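PDB 4K0J: heavy metal cation tricomponent efflux pump ZneA(CzcA-like), which probably exports zinc ions in exchange for protons, as the inner-membrane pump of a three-component heavy-metal efflux system. Local coordinates for residues Thr181-Leu192 and Tyr752-Ser762. Numbering follows the deposited sequence.
Sequences TQFMLEFDPVML and YNVVARFIGSS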
# COMPACT_ATOMS: atom_id res chain seq x y z
N THR C 181 2.83 30.58 26.38
CA THR C 181 3.01 32.01 26.55
C THR C 181 2.52 32.79 25.34
O THR C 181 2.89 32.47 24.20
CB THR C 181 4.50 32.37 26.81
OG1 THR C 181 4.96 31.70 27.99
CG2 THR C 181 4.69 33.87 26.97
N GLN C 182 1.69 33.80 25.57
CA GLN C 182 1.20 34.62 24.47
C GLN C 182 1.34 36.10 24.77
O GLN C 182 1.55 36.50 25.92
CB GLN C 182 -0.25 34.27 24.12
CG GLN C 182 -1.22 34.31 25.28
CD GLN C 182 -2.57 33.72 24.91
OE1 GLN C 182 -3.58 34.00 25.55
NE2 GLN C 182 -2.57 32.88 23.88
N PHE C 183 1.25 36.91 23.71
CA PHE C 183 1.32 38.36 23.81
C PHE C 183 -0.12 38.85 23.80
O PHE C 183 -0.89 38.49 22.91
CB PHE C 183 2.06 38.95 22.60
CG PHE C 183 3.54 38.67 22.57
CD1 PHE C 183 4.45 39.72 22.55
CD2 PHE C 183 4.02 37.37 22.54
CE1 PHE C 183 5.81 39.48 22.50
CE2 PHE C 183 5.38 37.12 22.50
CZ PHE C 183 6.28 38.18 22.48
N MET C 184 -0.49 39.68 24.77
CA MET C 184 -1.87 40.15 24.81
C MET C 184 -2.07 41.55 25.37
O MET C 184 -1.50 41.92 26.41
CB MET C 184 -2.77 39.15 25.54
CG MET C 184 -2.41 38.91 27.00
SD MET C 184 -3.46 37.65 27.73
CE MET C 184 -3.05 37.82 29.47
N LEU C 185 -2.87 42.33 24.65
CA LEU C 185 -3.32 43.63 25.13
C LEU C 185 -4.62 43.42 25.88
O LEU C 185 -5.48 42.67 25.44
CB LEU C 185 -3.54 44.59 23.96
CG LEU C 185 -3.99 46.03 24.23
CD1 LEU C 185 -5.51 46.16 24.32
CD2 LEU C 185 -3.34 46.60 25.49
N GLU C 186 -4.75 44.10 27.02
CA GLU C 186 -5.95 43.96 27.83
C GLU C 186 -6.87 45.18 27.69
O GLU C 186 -6.79 46.13 28.47
CB GLU C 186 -5.57 43.71 29.29
CG GLU C 186 -4.68 42.49 29.46
CD GLU C 186 -4.51 42.07 30.91
OE1 GLU C 186 -4.60 42.95 31.80
OE2 GLU C 186 -4.30 40.87 31.16
N PHE C 187 -7.75 45.12 26.70
CA PHE C 187 -8.67 46.21 26.36
C PHE C 187 -9.56 46.68 27.51
O PHE C 187 -9.96 45.90 28.38
CB PHE C 187 -9.58 45.80 25.19
CG PHE C 187 -8.98 46.05 23.85
CD1 PHE C 187 -8.82 47.34 23.37
CD2 PHE C 187 -8.60 44.99 23.04
CE1 PHE C 187 -8.27 47.58 22.12
CE2 PHE C 187 -8.05 45.22 21.78
CZ PHE C 187 -7.89 46.51 21.33
N ASP C 188 -9.87 47.97 27.48
CA ASP C 188 -10.92 48.54 28.31
C ASP C 188 -11.86 49.28 27.38
O ASP C 188 -11.56 50.39 26.93
CB ASP C 188 -10.33 49.51 29.34
CG ASP C 188 -11.40 50.16 30.20
OD1 ASP C 188 -12.42 49.50 30.49
OD2 ASP C 188 -11.22 51.34 30.58
N PRO C 189 -13.01 48.66 27.07
CA PRO C 189 -14.01 49.15 26.11
C PRO C 189 -14.48 50.58 26.37
O PRO C 189 -15.14 51.17 25.51
CB PRO C 189 -15.17 48.17 26.29
CG PRO C 189 -14.54 46.92 26.78
CD PRO C 189 -13.42 47.38 27.68
N VAL C 190 -14.15 51.13 27.55
CA VAL C 190 -14.43 52.52 27.87
C VAL C 190 -13.88 53.44 26.78
O VAL C 190 -14.52 54.43 26.40
CB VAL C 190 -13.82 52.91 29.23
CG1 VAL C 190 -14.05 54.38 29.52
CG2 VAL C 190 -14.40 52.05 30.34
N MET C 191 -12.70 53.10 26.28
CA MET C 191 -12.09 53.85 25.18
C MET C 191 -12.34 53.17 23.83
O MET C 191 -11.55 53.31 22.90
CB MET C 191 -10.59 54.07 25.43
CG MET C 191 -10.28 54.93 26.66
SD MET C 191 -10.94 56.62 26.59
CE MET C 191 -10.58 57.20 28.24
N LEU C 192 -13.45 52.44 23.75
CA LEU C 192 -13.92 51.88 22.49
C LEU C 192 -15.30 52.46 22.20
O LEU C 192 -15.83 52.31 21.10
CB LEU C 192 -14.02 50.36 22.58
CG LEU C 192 -12.71 49.60 22.41
CD1 LEU C 192 -12.92 48.14 22.76
CD2 LEU C 192 -12.21 49.74 20.99
N TYR C 752 4.68 32.54 19.11
CA TYR C 752 3.68 32.82 20.12
C TYR C 752 2.49 33.53 19.48
O TYR C 752 2.65 34.25 18.49
CB TYR C 752 4.26 33.70 21.24
CG TYR C 752 5.63 33.26 21.73
CD1 TYR C 752 6.79 33.73 21.12
CD2 TYR C 752 5.76 32.38 22.79
CE1 TYR C 752 8.04 33.33 21.55
CE2 TYR C 752 7.02 31.97 23.23
CZ TYR C 752 8.15 32.45 22.60
OH TYR C 752 9.40 32.05 23.03
N ASN C 753 1.30 33.33 20.03
CA ASN C 753 0.12 34.00 19.53
C ASN C 753 -0.01 35.38 20.15
O ASN C 753 0.18 35.54 21.35
CB ASN C 753 -1.15 33.20 19.84
CG ASN C 753 -1.13 31.81 19.23
OD1 ASN C 753 -1.70 30.86 19.78
ND2 ASN C 753 -0.47 31.67 18.08
N VAL C 754 -0.31 36.38 19.33
CA VAL C 754 -0.69 37.69 19.83
C VAL C 754 -2.20 37.77 19.89
O VAL C 754 -2.89 37.61 18.87
CB VAL C 754 -0.16 38.83 18.96
CG1 VAL C 754 -0.31 40.16 19.68
CG2 VAL C 754 1.28 38.57 18.57
N VAL C 755 -2.71 38.02 21.10
CA VAL C 755 -4.14 38.01 21.37
C VAL C 755 -4.63 39.38 21.82
O VAL C 755 -3.93 40.12 22.52
CB VAL C 755 -4.47 36.98 22.49
CG1 VAL C 755 -5.97 36.83 22.65
CG2 VAL C 755 -3.83 35.64 22.18
N ALA C 756 -5.85 39.74 21.40
CA ALA C 756 -6.53 40.92 21.92
C ALA C 756 -7.77 40.49 22.68
O ALA C 756 -8.59 39.72 22.16
CB ALA C 756 -6.92 41.86 20.80
N ARG C 757 -7.91 40.96 23.92
CA ARG C 757 -9.09 40.67 24.71
C ARG C 757 -9.29 41.70 25.82
O ARG C 757 -8.32 42.29 26.30
CB ARG C 757 -9.01 39.26 25.30
CG ARG C 757 -7.94 39.09 26.37
CD ARG C 757 -8.10 37.77 27.11
NE ARG C 757 -7.09 37.57 28.14
CZ ARG C 757 -7.03 36.51 28.93
NH1 ARG C 757 -6.07 36.42 29.84
NH2 ARG C 757 -7.92 35.54 28.82
N PHE C 758 -10.54 41.90 26.21
CA PHE C 758 -10.89 42.80 27.30
C PHE C 758 -10.27 42.33 28.60
O PHE C 758 -10.01 41.14 28.77
CB PHE C 758 -12.41 42.87 27.46
CG PHE C 758 -13.14 43.31 26.23
CD1 PHE C 758 -12.60 44.27 25.40
CD2 PHE C 758 -14.36 42.75 25.89
CE1 PHE C 758 -13.27 44.68 24.25
CE2 PHE C 758 -15.03 43.15 24.75
CZ PHE C 758 -14.48 44.12 23.92
N ILE C 759 -10.03 43.27 29.50
CA ILE C 759 -9.40 42.96 30.78
C ILE C 759 -10.37 42.21 31.69
O ILE C 759 -11.58 42.20 31.45
CB ILE C 759 -8.89 44.25 31.49
CG1 ILE C 759 -7.77 43.92 32.48
CG2 ILE C 759 -10.05 44.99 32.15
CD1 ILE C 759 -7.13 45.14 33.10
N GLY C 760 -9.83 41.58 32.73
CA GLY C 760 -10.66 40.90 33.71
C GLY C 760 -11.60 41.88 34.38
O GLY C 760 -11.37 43.09 34.35
N SER C 761 -12.66 41.35 34.99
CA SER C 761 -13.68 42.16 35.65
C SER C 761 -14.41 43.11 34.69
O SER C 761 -15.13 44.00 35.12
CB SER C 761 -13.09 42.95 36.83
OG SER C 761 -12.26 44.01 36.39
N SER C 762 -14.20 42.90 33.39
CA SER C 762 -14.98 43.59 32.37
C SER C 762 -15.90 42.56 31.72
O SER C 762 -16.83 42.90 30.99
CB SER C 762 -14.07 44.23 31.32
OG SER C 762 -14.81 44.76 30.23
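The ring of Phe-758 has Pro-189 over one face, the proline CG lying 3.7 Å from the ring centroid in a CH-pi contact. Its edge meets the CB of Phe-187, while a methyl of Leu-192 approaches it obliquely. Proline suits the chain where it leaves strand 182-187, because its ring carbon CG offers C-H groups to the face of the aromatic ring. The Phe-187 ring itself is covered by Leu-185 CD1 over its centre and has Ala-756 CB in plane at its edge (CE2 to CB 3.7 Å); alanine is small enough to admit the large ring beside it. Farther along this apolar face, Phe-183 CE2 packs 3.8 Å from Tyr-752 CB, the two rings inclined at 51°.

The opposite face is more polar. Met-184, its CG between backbone N and carbonyl carbon (chi1 62°) and its chain extended, brings its terminal methyl CE to the edge of the Arg-757 guanidinium, 3.3 Å from NH1. The amide of Gln-182 lies against Val-755 CG2. Glu-186 crosses Ile-759, its OE1 coming 3.4 Å from Ile-759 CG1, and forms a salt bridge with Arg-259 of strand 259-263, which would offset the charge of this buried acid.

Between the two faces the backbones run parallel, their directions differing by 21°. Phe-183, Leu-185 and Phe-187 each bond through N and O to the two residues flanking their partner, as parallel strands do: Phe-183 O receives Val-755 N almost straight on (2.6 Å), and Ile-759 N closes on Phe-187 O at 2.9 Å. The link from Arg-757 N to Leu-185 O is weak.

Segments 560 residues apart thus form the central pair of a mixed sheet, as expected where the two halves of an RND pump meet in its docking domain. Antiparallel strands 259-263 and 741-747 border the pair, and helix 199-208 packs on the apolar face through Ile-202 against Phe-187 and Leu-199 against Phe-758.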